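Local coordinates for multicopper oxidase (Arthrobacter sp. FB24, PDB 3GDC), which probably oxidises phenolic or similar substrates at copper centres while reducing dioxygen to water, as laccase-type multicopper oxidases do, at residues F221-T233 / R253-K265. Numbering follows the deposited sequence.
Sequences FHIHGNFFHYYPT and RGILELRFPYPGK. With CU (copper (II) ion), chain G.
L256 reaches from strand 253-258 into a cluster of aromatic rings on strands 218-223 and 228-232. Its CD1 sits almost exactly over the centre of the F228 ring, 3.6 Å from the centroid and 7° off the normal, a clear CH-pi contact. F228 can lie beside L256, pointing the same way, because its CG is tucked between the backbone N and the carbonyl carbon (chi1 50°). From the opposite direction comes F221, whose CE2 is 3.4 Å from that same L256 CD1, while CD2 of the leucine meets the edge of the Y230 ring. F221 belongs to the other sheet of this cupredoxin-type sandwich, so the leucine ties the two layers together.

Strands 228-232 and 253-258 run antiparallel, with paired backbone bonds at H229/E257 and Y231/I255. On the face carrying those four side chains, the Y231 ring crosses the E257 carboxylate obliquely; OE2 of E257 is salt-bridged to R206. At the far end, CG2 of T233 rests over one face of the R253 guanidinium, which also pairs with D244 of a neighbouring subunit.

N226 closes the type II turn that begins at I223. The N226 and F260 side chains cross at about a right angle, their planes 61° apart, with N226 OD1 3.3 Å from F260 CD1. N226 ND2 donates to H224 O at 2.9 Å, in the carbonyl plane on a lone pair. With an alanine here, the H224 carbonyl would probably lose its side-chain donor and a gap would open beside F260. H224 NE2 binds copper at 1.9 Å, together with H269 and H134 of the other neighbouring subunit. Apolar contacts of the L256 methyls thus join the two sheets, while the amide bond to H224 O is consistent with N226 being a second-shell residue that helps hold the backbone of a copper ligand.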
ATOM      1  N   PHE A 221      -1.185  -7.509   7.784  1.00 14.89           N
ATOM      2  CA  PHE A 221      -1.241  -7.977   9.166  1.00 15.43           C
ATOM      3  C   PHE A 221      -2.575  -7.572   9.739  1.00 15.31           C
ATOM      4  O   PHE A 221      -2.918  -6.386   9.729  1.00 15.02           O
ATOM      5  CB  PHE A 221      -0.120  -7.324   9.994  1.00 15.22           C
ATOM      6  CG  PHE A 221      -0.119  -7.707  11.452  1.00 16.28           C
ATOM      7  CD1 PHE A 221       0.786  -8.648  11.938  1.00 16.94           C
ATOM      8  CD2 PHE A 221      -1.001  -7.098  12.350  1.00 16.69           C
ATOM      9  CE1 PHE A 221       0.798  -8.999  13.299  1.00 16.26           C
ATOM     10  CE2 PHE A 221      -1.002  -7.453  13.706  1.00 18.99           C
ATOM     11  CZ  PHE A 221      -0.101  -8.397  14.177  1.00 17.67           C
ATOM     12  N   HIS A 222      -3.310  -8.542  10.275  1.00 15.25           N
ATOM     13  CA  HIS A 222      -4.595  -8.263  10.910  1.00 15.74           C
ATOM     14  C   HIS A 222      -4.698  -9.035  12.208  1.00 15.60           C
ATOM     15  O   HIS A 222      -4.286 -10.184  12.266  1.00 15.01           O
ATOM     16  CB  HIS A 222      -5.755  -8.665   9.980  1.00 16.29           C
ATOM     17  CG  HIS A 222      -7.101  -8.614  10.640  1.00 17.62           C
ATOM     18  ND1 HIS A 222      -7.625  -7.456  11.174  1.00 20.22           N
ATOM     19  CD2 HIS A 222      -8.026  -9.579  10.861  1.00 19.53           C
ATOM     20  CE1 HIS A 222      -8.813  -7.707  11.696  1.00 21.02           C
ATOM     21  NE2 HIS A 222      -9.081  -8.987  11.517  1.00 20.64           N
ATOM     22  N   ILE A 223      -5.253  -8.399  13.239  1.00 16.42           N
ATOM     23  CA  ILE A 223      -5.509  -9.055  14.519  1.00 17.43           C
ATOM     24  C   ILE A 223      -7.021  -9.073  14.809  1.00 17.13           C
ATOM     25  O   ILE A 223      -7.685  -8.039  14.726  1.00 17.44           O
ATOM     26  CB  ILE A 223      -4.729  -8.366  15.673  1.00 18.06           C
ATOM     27  CG1 ILE A 223      -5.091  -8.960  17.029  1.00 19.91           C
ATOM     28  CG2 ILE A 223      -4.969  -6.846  15.679  1.00 19.96           C
ATOM     29  CD1 ILE A 223      -4.502 -10.291  17.273  1.00 22.29           C
ATOM     30  N   HIS A 224      -7.549 -10.249  15.142  1.00 17.42           N
ATOM     31  CA  HIS A 224      -8.966 -10.393  15.495  1.00 17.27           C
ATOM     32  C   HIS A 224      -9.302  -9.723  16.812  1.00 17.20           C
ATOM     33  O   HIS A 224      -8.556  -9.849  17.790  1.00 16.53           O
ATOM     34  CB  HIS A 224      -9.330 -11.870  15.636  1.00 17.98           C
ATOM     35  CG  HIS A 224      -9.473 -12.596  14.336  1.00 18.09           C
ATOM     36  ND1 HIS A 224     -10.326 -13.670  14.184  1.00 18.82           N
ATOM     37  CD2 HIS A 224      -8.883 -12.409  13.129  1.00 17.98           C
ATOM     38  CE1 HIS A 224     -10.247 -14.121  12.947  1.00 19.35           C
ATOM     39  NE2 HIS A 224      -9.380 -13.374  12.285  1.00 19.12           N
ATOM     40  N   GLY A 225     -10.443  -9.040  16.832  1.00 17.54           N
ATOM     41  CA  GLY A 225     -11.030  -8.475  18.052  1.00 17.62           C
ATOM     42  C   GLY A 225     -10.282  -7.329  18.705  1.00 18.33           C
ATOM     43  O   GLY A 225     -10.604  -6.931  19.829  1.00 18.39           O
ATOM     44  N   ASN A 226      -9.291  -6.782  18.004  1.00 18.13           N
ATOM     45  CA  ASN A 226      -8.376  -5.825  18.607  1.00 18.23           C
ATOM     46  C   ASN A 226      -7.967  -4.733  17.628  1.00 17.82           C
ATOM     47  O   ASN A 226      -8.075  -4.908  16.414  1.00 18.27           O
ATOM     48  CB  ASN A 226      -7.150  -6.565  19.148  1.00 17.99           C
ATOM     49  CG  ASN A 226      -7.459  -7.331  20.423  1.00 18.33           C
ATOM     50  OD1 ASN A 226      -7.396  -6.779  21.517  1.00 20.84           O
ATOM     51  ND2 ASN A 226      -7.816  -8.602  20.282  1.00 18.34           N
ATOM     52  N   PHE A 227      -7.519  -3.603  18.170  1.00 17.66           N
ATOM     53  CA  PHE A 227      -7.054  -2.476  17.385  1.00 17.18           C
ATOM     54  C   PHE A 227      -5.707  -2.046  17.947  1.00 17.34           C
ATOM     55  O   PHE A 227      -5.438  -2.244  19.137  1.00 17.94           O
ATOM     56  CB  PHE A 227      -8.050  -1.320  17.455  1.00 17.92           C
ATOM     57  CG  PHE A 227      -9.162  -1.434  16.461  1.00 17.83           C
ATOM     58  CD1 PHE A 227     -10.144  -2.407  16.614  1.00 19.94           C
ATOM     59  CD2 PHE A 227      -9.216  -0.588  15.355  1.00 18.92           C
ATOM     60  CE1 PHE A 227     -11.165  -2.531  15.682  1.00 19.97           C
ATOM     61  CE2 PHE A 227     -10.240  -0.709  14.421  1.00 20.18           C
ATOM     62  CZ  PHE A 227     -11.206  -1.683  14.592  1.00 19.23           C
ATOM     63  N   PHE A 228      -4.854  -1.513  17.085  1.00 16.36           N
ATOM     64  CA  PHE A 228      -3.523  -1.078  17.512  1.00 16.19           C
ATOM     65  C   PHE A 228      -3.206   0.294  16.947  1.00 16.33           C
ATOM     66  O   PHE A 228      -3.753   0.681  15.913  1.00 16.28           O
ATOM     67  CB  PHE A 228      -2.448  -2.095  17.090  1.00 15.63           C
ATOM     68  CG  PHE A 228      -2.511  -2.495  15.639  1.00 14.55           C
ATOM     69  CD1 PHE A 228      -1.882  -1.727  14.663  1.00 13.65           C
ATOM     70  CD2 PHE A 228      -3.181  -3.666  15.253  1.00 14.06           C
ATOM     71  CE1 PHE A 228      -1.936  -2.082  13.316  1.00 14.64           C
ATOM     72  CE2 PHE A 228      -3.227  -4.033  13.912  1.00 13.90           C
ATOM     73  CZ  PHE A 228      -2.598  -3.238  12.944  1.00 14.40           C
ATOM     74  N   HIS A 229      -2.324   1.028  17.631  1.00 15.93           N
ATOM     75  CA  HIS A 229      -1.732   2.220  17.052  1.00 16.37           C
ATOM     76  C   HIS A 229      -0.534   1.799  16.237  1.00 15.59           C
ATOM     77  O   HIS A 229       0.233   0.936  16.663  1.00 16.26           O
ATOM     78  CB  HIS A 229      -1.321   3.223  18.134  1.00 16.37           C
ATOM     79  CG  HIS A 229      -2.477   3.996  18.692  1.00 17.84           C
ATOM     80  ND1 HIS A 229      -3.107   3.653  19.867  1.00 20.55           N
ATOM     81  CD2 HIS A 229      -3.141   5.069  18.206  1.00 19.33           C
ATOM     82  CE1 HIS A 229      -4.098   4.497  20.095  1.00 20.80           C
ATOM     83  NE2 HIS A 229      -4.141   5.367  19.100  1.00 21.77           N
ATOM     84  N   TYR A 230      -0.392   2.372  15.050  1.00 14.97           N
ATOM     85  CA  TYR A 230       0.701   1.995  14.171  1.00 14.82           C
ATOM     86  C   TYR A 230       1.661   3.161  13.927  1.00 15.04           C
ATOM     87  O   TYR A 230       1.230   4.281  13.638  1.00 15.18           O
ATOM     88  CB  TYR A 230       0.172   1.447  12.843  1.00 15.74           C
ATOM     89  CG  TYR A 230       1.255   0.966  11.920  1.00 15.06           C
ATOM     90  CD1 TYR A 230       2.026  -0.156  12.238  1.00 14.38           C
ATOM     91  CD2 TYR A 230       1.509   1.619  10.722  1.00 13.67           C
ATOM     92  CE1 TYR A 230       3.027  -0.603  11.381  1.00 16.12           C
ATOM     93  CE2 TYR A 230       2.503   1.173   9.860  1.00 14.64           C
ATOM     94  CZ  TYR A 230       3.253   0.070  10.192  1.00 15.35           C
ATOM     95  OH  TYR A 230       4.244  -0.361   9.345  1.00 16.79           O
ATOM     96  N   TYR A 231       2.952   2.873  14.047  1.00 14.19           N
ATOM     97  CA  TYR A 231       4.007   3.861  13.862  1.00 15.20           C
ATOM     98  C   TYR A 231       4.915   3.404  12.734  1.00 14.43           C
ATOM     99  O   TYR A 231       5.790   2.571  12.968  1.00 14.74           O
ATOM    100  CB  TYR A 231       4.861   3.998  15.129  1.00 15.99           C
ATOM    101  CG  TYR A 231       4.123   4.357  16.389  1.00 16.21           C
ATOM    102  CD1 TYR A 231       4.225   5.638  16.924  1.00 18.21           C
ATOM    103  CD2 TYR A 231       3.364   3.412  17.073  1.00 16.01           C
ATOM    104  CE1 TYR A 231       3.566   5.972  18.084  1.00 18.43           C
ATOM    105  CE2 TYR A 231       2.695   3.737  18.255  1.00 17.74           C
ATOM    106  CZ  TYR A 231       2.803   5.018  18.746  1.00 18.84           C
ATOM    107  OH  TYR A 231       2.163   5.360  19.904  1.00 19.27           O
ATOM    108  N   PRO A 232       4.695   3.919  11.508  1.00 14.88           N
ATOM    109  CA  PRO A 232       5.457   3.494  10.331  1.00 14.78           C
ATOM    110  C   PRO A 232       6.950   3.719  10.546  1.00 14.92           C
ATOM    111  O   PRO A 232       7.351   4.815  10.936  1.00 14.70           O
ATOM    112  CB  PRO A 232       4.946   4.406   9.206  1.00 16.02           C
ATOM    113  CG  PRO A 232       3.716   5.031   9.705  1.00 15.80           C
ATOM    114  CD  PRO A 232       3.654   4.915  11.188  1.00 15.16           C
ATOM    115  N   THR A 233       7.743   2.674  10.309  1.00 14.35           N
ATOM    116  CA  THR A 233       9.203   2.674  10.496  1.00 15.10           C
ATOM    117  C   THR A 233       9.643   2.935  11.956  1.00 14.47           C
ATOM    118  O   THR A 233      10.848   2.979  12.239  1.00 14.75           O
ATOM    119  CB  THR A 233       9.918   3.647   9.494  1.00 15.08           C
ATOM    120  OG1 THR A 233       9.213   3.650   8.238  1.00 16.51           O
ATOM    121  CG2 THR A 233      11.380   3.209   9.242  1.00 15.02           C
ATOM    122  N   ARG A 253       8.239  -1.500   7.418  1.00 15.13           N
ATOM    123  CA  ARG A 253       8.227  -2.040   8.771  1.00 14.39           C
ATOM    124  C   ARG A 253       7.698  -0.955   9.687  1.00 13.86           C
ATOM    125  O   ARG A 253       7.599   0.206   9.283  1.00 14.05           O
ATOM    126  CB  ARG A 253       9.616  -2.549   9.203  1.00 13.85           C
ATOM    127  CG  ARG A 253      10.681  -1.473   9.463  1.00 14.77           C
ATOM    128  CD  ARG A 253      11.261  -0.941   8.165  1.00 16.14           C
ATOM    129  NE  ARG A 253      12.378  -0.019   8.401  1.00 13.58           N
ATOM    130  CZ  ARG A 253      13.017   0.652   7.447  1.00 16.37           C
ATOM    131  NH1 ARG A 253      12.678   0.513   6.167  1.00 16.13           N
ATOM    132  NH2 ARG A 253      14.012   1.472   7.778  1.00 14.55           N
ATOM    133  N   GLY A 254       7.321  -1.328  10.902  1.00 12.95           N
ATOM    134  CA  GLY A 254       6.766  -0.355  11.837  1.00 13.38           C
ATOM    135  C   GLY A 254       6.516  -0.948  13.201  1.00 13.75           C
ATOM    136  O   GLY A 254       6.788  -2.130  13.435  1.00 14.31           O
ATOM    137  N   ILE A 255       6.001  -0.123  14.102  1.00 13.94           N
ATOM    138  CA  ILE A 255       5.659  -0.571  15.436  1.00 14.23           C
ATOM    139  C   ILE A 255       4.147  -0.590  15.594  1.00 14.63           C
ATOM    140  O   ILE A 255       3.473   0.365  15.194  1.00 14.74           O
ATOM    141  CB  ILE A 255       6.278   0.338  16.524  1.00 14.34           C
ATOM    142  CG1 ILE A 255       7.805   0.335  16.384  1.00 13.89           C
ATOM    143  CG2 ILE A 255       5.831  -0.115  17.911  1.00 15.38           C
ATOM    144  CD1 ILE A 255       8.531   1.334  17.304  1.00 15.78           C
ATOM    145  N   LEU A 256       3.630  -1.684  16.155  1.00 15.43           N
ATOM    146  CA  LEU A 256       2.230  -1.752  16.563  1.00 16.44           C
ATOM    147  C   LEU A 256       2.171  -1.738  18.081  1.00 16.82           C
ATOM    148  O   LEU A 256       2.959  -2.426  18.739  1.00 16.77           O
ATOM    149  CB  LEU A 256       1.526  -3.021  16.066  1.00 16.87           C
ATOM    150  CG  LEU A 256       1.907  -3.908  14.878  1.00 20.07           C
ATOM    151  CD1 LEU A 256       0.652  -4.567  14.325  1.00 18.95           C
ATOM    152  CD2 LEU A 256       2.695  -3.240  13.764  1.00 19.96           C
ATOM    153  N   GLU A 257       1.236  -0.975  18.633  1.00 17.19           N
ATOM    154  CA  GLU A 257       1.028  -0.938  20.078  1.00 18.42           C
ATOM    155  C   GLU A 257      -0.425  -1.217  20.409  1.00 18.38           C
ATOM    156  O   GLU A 257      -1.330  -0.600  19.830  1.00 18.31           O
ATOM    157  CB  GLU A 257       1.434   0.417  20.663  1.00 18.39           C
ATOM    158  CG  GLU A 257       2.915   0.741  20.510  1.00 20.91           C
ATOM    159  CD  GLU A 257       3.355   1.913  21.382  1.00 21.50           C
ATOM    160  OE1 GLU A 257       2.495   2.506  22.065  1.00 25.75           O
ATOM    161  OE2 GLU A 257       4.569   2.229  21.382  1.00 26.39           O
ATOM    162  N   LEU A 258      -0.650  -2.157  21.318  1.00 18.34           N
ATOM    163  CA  LEU A 258      -2.003  -2.405  21.796  1.00 19.81           C
ATOM    164  C   LEU A 258      -2.083  -2.966  23.212  1.00 19.74           C
ATOM    165  O   LEU A 258      -1.094  -3.426  23.768  1.00 18.99           O
ATOM    166  CB  LEU A 258      -2.756  -3.311  20.816  1.00 19.97           C
ATOM    167  CG  LEU A 258      -2.385  -4.788  20.704  1.00 21.73           C
ATOM    168  CD1 LEU A 258      -3.496  -5.468  19.921  1.00 23.04           C
ATOM    169  CD2 LEU A 258      -1.058  -4.983  19.997  1.00 23.05           C
ATOM    170  N   ARG A 259      -3.288  -2.908  23.784  1.00 20.55           N
ATOM    171  CA  ARG A 259      -3.610  -3.588  25.035  1.00 21.00           C
ATOM    172  C   ARG A 259      -4.832  -4.456  24.747  1.00 21.08           C
ATOM    173  O   ARG A 259      -5.841  -3.947  24.259  1.00 21.47           O
ATOM    174  CB  ARG A 259      -3.948  -2.579  26.138  1.00 21.38           C
ATOM    175  CG  ARG A 259      -2.879  -1.542  26.390  1.00 21.49           C
ATOM    176  CD  ARG A 259      -3.343  -0.503  27.410  1.00 22.82           C
ATOM    177  NE  ARG A 259      -2.282   0.462  27.727  1.00 24.71           N
ATOM    178  CZ  ARG A 259      -1.399   0.319  28.716  1.00 26.25           C
ATOM    179  NH1 ARG A 259      -1.429  -0.748  29.509  1.00 25.52           N
ATOM    180  NH2 ARG A 259      -0.477   1.258  28.917  1.00 26.38           N
ATOM    181  N   PHE A 260      -4.738  -5.752  25.033  1.00 20.58           N
ATOM    182  CA  PHE A 260      -5.845  -6.683  24.785  1.00 20.54           C
ATOM    183  C   PHE A 260      -6.865  -6.578  25.923  1.00 21.04           C
ATOM    184  O   PHE A 260      -6.536  -6.895  27.065  1.00 20.67           O
ATOM    185  CB  PHE A 260      -5.330  -8.113  24.704  1.00 19.89           C
ATOM    186  CG  PHE A 260      -4.523  -8.413  23.472  1.00 20.64           C
ATOM    187  CD1 PHE A 260      -5.118  -9.027  22.371  1.00 20.41           C
ATOM    188  CD2 PHE A 260      -3.159  -8.119  23.421  1.00 19.97           C
ATOM    189  CE1 PHE A 260      -4.374  -9.326  21.225  1.00 20.11           C
ATOM    190  CE2 PHE A 260      -2.407  -8.421  22.277  1.00 19.59           C
ATOM    191  CZ  PHE A 260      -3.011  -9.023  21.184  1.00 19.39           C
ATOM    192  N   PRO A 261      -8.093  -6.113  25.617  1.00 21.64           N
ATOM    193  CA  PRO A 261      -9.082  -5.869  26.680  1.00 22.37           C
ATOM    194  C   PRO A 261      -9.732  -7.133  27.248  1.00 23.11           C
ATOM    195  O   PRO A 261     -10.276  -7.076  28.355  1.00 23.71           O
ATOM    196  CB  PRO A 261     -10.137  -5.004  25.982  1.00 22.27           C
ATOM    197  CG  PRO A 261     -10.069  -5.427  24.556  1.00 21.91           C
ATOM    198  CD  PRO A 261      -8.617  -5.743  24.289  1.00 21.49           C
ATOM    199  N   TYR A 262      -9.671  -8.247  26.517  1.00 23.56           N
ATOM    200  CA  TYR A 262     -10.385  -9.471  26.898  1.00 24.66           C
ATOM    201  C   TYR A 262      -9.499 -10.714  26.831  1.00 24.96           C
ATOM    202  O   TYR A 262      -8.685 -10.838  25.922  1.00 24.75           O
ATOM    203  CB  TYR A 262     -11.628  -9.669  26.008  1.00 25.13           C
ATOM    204  CG  TYR A 262     -12.660  -8.579  26.152  1.00 25.32           C
ATOM    205  CD1 TYR A 262     -13.326  -8.386  27.365  1.00 26.05           C
ATOM    206  CD2 TYR A 262     -12.975  -7.731  25.082  1.00 26.10           C
ATOM    207  CE1 TYR A 262     -14.268  -7.389  27.521  1.00 27.07           C
ATOM    208  CE2 TYR A 262     -13.932  -6.720  25.226  1.00 26.20           C
ATOM    209  CZ  TYR A 262     -14.571  -6.554  26.459  1.00 27.38           C
ATOM    210  OH  TYR A 262     -15.517  -5.568  26.647  1.00 27.84           O
ATOM    211  N   PRO A 263      -9.655 -11.646  27.797  1.00 25.31           N
ATOM    212  CA  PRO A 263      -8.865 -12.876  27.764  1.00 25.41           C
ATOM    213  C   PRO A 263      -9.349 -13.802  26.656  1.00 25.43           C
ATOM    214  O   PRO A 263     -10.455 -13.608  26.142  1.00 26.27           O
ATOM    215  CB  PRO A 263      -9.133 -13.497  29.140  1.00 25.39           C
ATOM    216  CG  PRO A 263     -10.489 -12.995  29.510  1.00 25.56           C
ATOM    217  CD  PRO A 263     -10.574 -11.610  28.951  1.00 25.31           C
ATOM    218  N   GLY A 264      -8.529 -14.783  26.285  1.00 25.00           N
ATOM    219  CA  GLY A 264      -8.903 -15.768  25.268  1.00 24.40           C
ATOM    220  C   GLY A 264      -7.988 -15.799  24.058  1.00 24.22           C
ATOM    221  O   GLY A 264      -6.931 -15.157  24.055  1.00 24.06           O
ATOM    222  N   LYS A 265      -8.399 -16.553  23.037  1.00 23.34           N
ATOM    223  CA  LYS A 265      -7.631 -16.725  21.805  1.00 23.64           C
ATOM    224  C   LYS A 265      -8.080 -15.760  20.715  1.00 22.86           C
ATOM    225  O   LYS A 265      -9.269 -15.710  20.369  1.00 22.54           O
ATOM    226  CB  LYS A 265      -7.791 -18.147  21.272  1.00 24.39           C
ATOM    227  CG  LYS A 265      -6.783 -19.153  21.762  1.00 27.71           C
ATOM    228  CD  LYS A 265      -6.895 -20.403  20.908  1.00 31.59           C
ATOM    229  CE  LYS A 265      -5.893 -21.463  21.308  1.00 34.07           C
ATOM    230  NZ  LYS A 265      -5.851 -22.537  20.269  1.00 35.73           N
TER
HETATM  231 CU    CU G 304      -9.057 -13.799  10.416  0.50 28.54          CU
HETATM  232  O   HOH W   1      -8.709  -8.973  23.846  1.00 22.05           O
HETATM  233  O   HOH W   2      -5.387  -1.467  21.685  1.00 38.85           O
HETATM  234  O   HOH W   3      -2.522   1.362  21.524  1.00 47.63           O
HETATM  235  O   HOH W   4       5.128   1.183   7.469  1.00 21.32           O
HETATM  236  O   HOH W   5      -0.127   3.488  21.641  1.00 41.36           O
HETATM  237  O   HOH W   6       7.900   1.522   6.705  1.00 17.65           O